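Local coordinates for protein DNA endonuclease I-CvuI (Chlorella vulgaris, PDB 5A77) that cuts DNA as a LAGLIDADG-family homing endonuclease and is probably involved in homing of the chloroplast intron that encodes it, at residues Q28-E33 against K38-V43. Residues are numbered along the deposited sequence; the frame is centred on the assembly and turned at random.
With nucleotides of chain C; nucleotides of chain F.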
loop_
_atom_site.group_PDB
_atom_site.type_symbol
_atom_site.label_atom_id
_atom_site.label_comp_id
_atom_site.label_asym_id
_atom_site.label_seq_id
_atom_site.Cartn_x
_atom_site.Cartn_y
_atom_site.Cartn_z
ATOM N N GLN B 28 -11.590 5.186 17.064
ATOM C CA GLN B 28 -11.136 6.192 18.013
ATOM C C GLN B 28 -12.232 6.594 18.983
ATOM O O GLN B 28 -13.410 6.644 18.630
ATOM C CB GLN B 28 -10.649 7.450 17.291
ATOM C CG GLN B 28 -9.863 7.175 16.052
ATOM C CD GLN B 28 -10.004 8.274 15.031
ATOM O OE1 GLN B 28 -10.669 8.099 14.009
ATOM N NE2 GLN B 28 -9.379 9.420 15.302
ATOM N N ILE B 29 -11.822 6.900 20.203
ATOM C CA ILE B 29 -12.698 7.554 21.153
ATOM C C ILE B 29 -12.530 9.070 21.031
ATOM O O ILE B 29 -11.480 9.603 21.389
ATOM C CB ILE B 29 -12.389 7.106 22.582
ATOM C CG1 ILE B 29 -12.580 5.594 22.695
ATOM C CG2 ILE B 29 -13.284 7.842 23.572
ATOM C CD1 ILE B 29 -11.898 4.968 23.896
ATOM N N VAL B 30 -13.539 9.773 20.516
ATOM C CA VAL B 30 -13.433 11.221 20.465
ATOM C C VAL B 30 -14.341 11.865 21.497
ATOM O O VAL B 30 -15.485 11.437 21.732
ATOM C CB VAL B 30 -13.744 11.803 19.056
ATOM C CG1 VAL B 30 -12.955 11.060 17.980
ATOM C CG2 VAL B 30 -15.242 11.802 18.749
ATOM N N SER B 31 -13.797 12.886 22.141
ATOM C CA SER B 31 -14.552 13.671 23.090
ATOM C C SER B 31 -15.471 14.627 22.334
ATOM O O SER B 31 -15.030 15.361 21.457
ATOM C CB SER B 31 -13.614 14.441 24.011
ATOM O OG SER B 31 -13.104 15.576 23.342
ATOM N N ARG B 32 -16.755 14.585 22.667
ATOM C CA ARG B 32 -17.751 15.470 22.094
ATOM C C ARG B 32 -18.513 16.117 23.253
ATOM O O ARG B 32 -19.275 15.443 23.951
ATOM C CB ARG B 32 -18.702 14.700 21.182
ATOM C CG ARG B 32 -18.068 14.043 19.978
ATOM C CD ARG B 32 -17.448 15.060 19.031
ATOM N NE ARG B 32 -18.417 16.041 18.560
ATOM C CZ ARG B 32 -18.196 16.882 17.549
ATOM N NH1 ARG B 32 -17.036 16.850 16.892
ATOM N NH2 ARG B 32 -19.136 17.751 17.187
ATOM N N GLU B 33 -18.301 17.413 23.466
ATOM C CA GLU B 33 -18.772 18.050 24.695
ATOM C C GLU B 33 -20.288 18.213 24.746
ATOM O O GLU B 33 -20.845 18.400 25.818
ATOM C CB GLU B 33 -18.102 19.412 24.882
ATOM C CG GLU B 33 -17.048 19.415 25.986
ATOM C CD GLU B 33 -15.942 20.426 25.732
ATOM O OE1 GLU B 33 -16.210 21.639 25.869
ATOM O OE2 GLU B 33 -14.811 20.013 25.383
ATOM N N LYS B 38 -20.397 12.459 26.928
ATOM C CA LYS B 38 -19.108 13.104 26.628
ATOM C C LYS B 38 -18.227 12.436 25.555
ATOM O O LYS B 38 -17.266 13.053 25.085
ATOM C CB LYS B 38 -18.281 13.230 27.917
ATOM C CG LYS B 38 -18.901 14.116 28.971
ATOM C CD LYS B 38 -19.003 15.544 28.478
ATOM C CE LYS B 38 -19.896 16.387 29.380
ATOM N NZ LYS B 38 -19.981 17.782 28.859
ATOM N N TYR B 39 -18.518 11.192 25.175
ATOM C CA TYR B 39 -17.651 10.506 24.213
ATOM C C TYR B 39 -18.396 9.762 23.113
ATOM O O TYR B 39 -19.479 9.212 23.320
ATOM C CB TYR B 39 -16.709 9.515 24.933
ATOM C CG TYR B 39 -15.650 10.170 25.795
ATOM C CD1 TYR B 39 -14.491 10.681 25.236
ATOM C CD2 TYR B 39 -15.813 10.279 27.165
ATOM C CE1 TYR B 39 -13.521 11.279 26.021
ATOM C CE2 TYR B 39 -14.847 10.875 27.959
ATOM C CZ TYR B 39 -13.704 11.372 27.380
ATOM O OH TYR B 39 -12.742 11.968 28.164
ATOM N N GLN B 40 -17.772 9.749 21.945
ATOM C CA GLN B 40 -18.258 9.047 20.766
ATOM C C GLN B 40 -17.167 8.079 20.339
ATOM O O GLN B 40 -15.985 8.414 20.404
ATOM C CB GLN B 40 -18.584 10.041 19.630
ATOM C CG GLN B 40 -19.059 9.403 18.326
ATOM C CD GLN B 40 -18.590 10.155 17.073
ATOM O OE1 GLN B 40 -17.860 11.141 17.157
ATOM N NE2 GLN B 40 -18.994 9.668 15.906
ATOM N N VAL B 41 -17.537 6.878 19.921
ATOM C CA VAL B 41 -16.552 5.986 19.321
ATOM C C VAL B 41 -16.680 6.109 17.801
ATOM O O VAL B 41 -17.734 5.800 17.232
ATOM C CB VAL B 41 -16.731 4.536 19.793
ATOM C CG1 VAL B 41 -15.932 3.588 18.932
ATOM C CG2 VAL B 41 -16.289 4.399 21.255
ATOM N N ARG B 42 -15.632 6.618 17.152
ATOM C CA ARG B 42 -15.663 6.820 15.706
ATOM C C ARG B 42 -15.055 5.614 15.020
ATOM O O ARG B 42 -13.963 5.209 15.369
ATOM C CB ARG B 42 -14.913 8.108 15.306
ATOM C CG ARG B 42 -14.690 8.313 13.782
ATOM C CD ARG B 42 -13.985 9.661 13.453
ATOM N NE ARG B 42 -14.737 10.794 13.996
ATOM C CZ ARG B 42 -14.209 11.948 14.397
ATOM N NH1 ARG B 42 -12.898 12.152 14.301
ATOM N NH2 ARG B 42 -14.999 12.897 14.908
ATOM N N VAL B 43 -15.777 5.026 14.070
ATOM C CA VAL B 43 -15.226 3.995 13.203
ATOM C C VAL B 43 -14.910 4.571 11.804
ATOM O O VAL B 43 -15.671 5.400 11.281
ATOM C CB VAL B 43 -16.188 2.793 13.079
ATOM C CG1 VAL B 43 -16.396 2.124 14.437
ATOM C CG2 VAL B 43 -17.511 3.225 12.494
ATOM P P DA C 3 -24.885 8.841 17.274
ATOM O OP1 DA C 3 -25.787 7.837 16.655
ATOM O OP2 DA C 3 -23.933 8.527 18.359
ATOM O "O5'" DA C 3 -23.989 9.505 16.104
ATOM C "C5'" DA C 3 -24.542 9.663 14.800
ATOM C "C4'" DA C 3 -23.601 10.407 13.870
ATOM O "O4'" DA C 3 -23.640 11.836 14.136
ATOM C "C3'" DA C 3 -22.117 10.014 13.954
ATOM O "O3'" DA C 3 -21.595 10.050 12.651
ATOM C "C2'" DA C 3 -21.540 11.163 14.777
ATOM C "C1'" DA C 3 -22.318 12.297 14.138
ATOM N N9 DA C 3 -22.222 13.588 14.816
ATOM C C8 DA C 3 -22.049 13.818 16.155
ATOM N N7 DA C 3 -21.973 15.091 16.469
ATOM C C5 DA C 3 -22.095 15.743 15.245
ATOM C C6 DA C 3 -22.104 17.113 14.889
ATOM N N6 DA C 3 -21.960 18.106 15.773
ATOM N N1 DA C 3 -22.255 17.422 13.573
ATOM C C2 DA C 3 -22.383 16.425 12.683
ATOM N N3 DA C 3 -22.390 15.101 12.901
ATOM C C4 DA C 3 -22.245 14.828 14.218
ATOM P P DT F 5 -7.947 17.322 20.812
ATOM O OP1 DT F 5 -7.431 18.305 21.791
ATOM O OP2 DT F 5 -9.103 16.476 21.182
ATOM O "O5'" DT F 5 -8.361 18.067 19.449
ATOM C "C5'" DT F 5 -7.369 18.637 18.605
ATOM C "C4'" DT F 5 -8.005 19.555 17.579
ATOM O "O4'" DT F 5 -8.434 18.786 16.423
ATOM C "C3'" DT F 5 -9.242 20.314 18.064
ATOM O "O3'" DT F 5 -9.178 21.669 17.632
ATOM C "C2'" DT F 5 -10.399 19.567 17.399
ATOM C "C1'" DT F 5 -9.767 19.122 16.095
ATOM N N1 DT F 5 -10.416 17.919 15.501
ATOM C C2 DT F 5 -10.969 18.000 14.247
ATOM O O2 DT F 5 -10.966 19.021 13.579
ATOM N N3 DT F 5 -11.526 16.834 13.790
ATOM C C4 DT F 5 -11.577 15.614 14.444
ATOM O O4 DT F 5 -12.103 14.622 13.943
ATOM C C5 DT F 5 -10.974 15.593 15.759
ATOM C C7 DT F 5 -10.987 14.331 16.585
ATOM C C6 DT F 5 -10.426 16.736 16.215
ATOM P P DA C 4 -20.827 8.802 11.994
ATOM O OP1 DA C 4 -21.709 7.618 11.961
ATOM O OP2 DA C 4 -19.482 8.760 12.618
ATOM O "O5'" DA C 4 -20.684 9.290 10.470
ATOM C "C5'" DA C 4 -21.864 9.662 9.730
ATOM C "C4'" DA C 4 -21.654 10.964 8.985
ATOM O "O4'" DA C 4 -21.505 12.040 9.937
ATOM C "C3'" DA C 4 -20.407 11.011 8.096
ATOM O "O3'" DA C 4 -20.762 11.428 6.791
ATOM C "C2'" DA C 4 -19.499 12.034 8.785
ATOM C "C1'" DA C 4 -20.501 12.923 9.488
ATOM N N9 DA C 4 -19.957 13.594 10.663
ATOM C C8 DA C 4 -19.548 12.997 11.816
ATOM N N7 DA C 4 -19.118 13.834 12.724
ATOM C C5 DA C 4 -19.275 15.073 12.141
ATOM C C6 DA C 4 -19.014 16.377 12.608
ATOM N N6 DA C 4 -18.500 16.637 13.814
ATOM N N1 DA C 4 -19.283 17.405 11.777
ATOM C C2 DA C 4 -19.795 17.141 10.562
ATOM N N3 DA C 4 -20.094 15.955 10.014
ATOM C C4 DA C 4 -19.800 14.949 10.867
#
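Gln28 and Arg42 are joined by two backbone hydrogen bonds, one in each direction, and Val30 and Gln40 by two more. Arg42 N to Gln28 O is 2.7 Å and Gln40 N to Val30 O is 2.9 Å. These antiparallel hydrogen-bonded pairs alternate with the non-hydrogen-bonded pairs Ile29-Val41 and Ser31-Tyr39. Arg32 N adds a further bond, to Lys38 O. At the turn, Lys38 NZ reaches back to the carbonyl O of Glu33 at 3.2 Å.

Apolar contacts link residues on the face of Ile29, Ser31, Tyr39 and Val41. Ile29 CG2 lies 3.5 Å from Tyr39 CD1, and Ser31 CB meets CE1 of the same ring. Helices 121-135 and 147-156 cover Ile29.

The other face carries Gln28, Val30, Gln40 and Arg42 and is turned to the DNA. Arg42 CG is anti to the backbone N (chi1 171°) and the chain bends only at chi3, which carries the guanidinium over Val30. Val30 CG1 packs on one face of this group, 3.8 Å from NH1. NH1 donates a 2.6 Å hydrogen bond to O4 of DT5 of chain F, which lies at the guanidinium edge. Replacing Arg42 by alanine removes the guanidinium, so O4 of DT5 of chain F is likely to lose this hydrogen bond and Val30 CG1 its packing against the guanidinium face. Gln40 lies alongside Val30, with its NE2 near C2' of DA3 of chain C. Arg32 NH2 hydrogen-bonds O4 of another thymine base.

The arrangement is a two-stranded antiparallel hairpin at the edge of the four-stranded sheet within this chain. One face packs on helices and the other reads bases, as in the DNA-binding saddle of LAGLIDADG homing endonucleases.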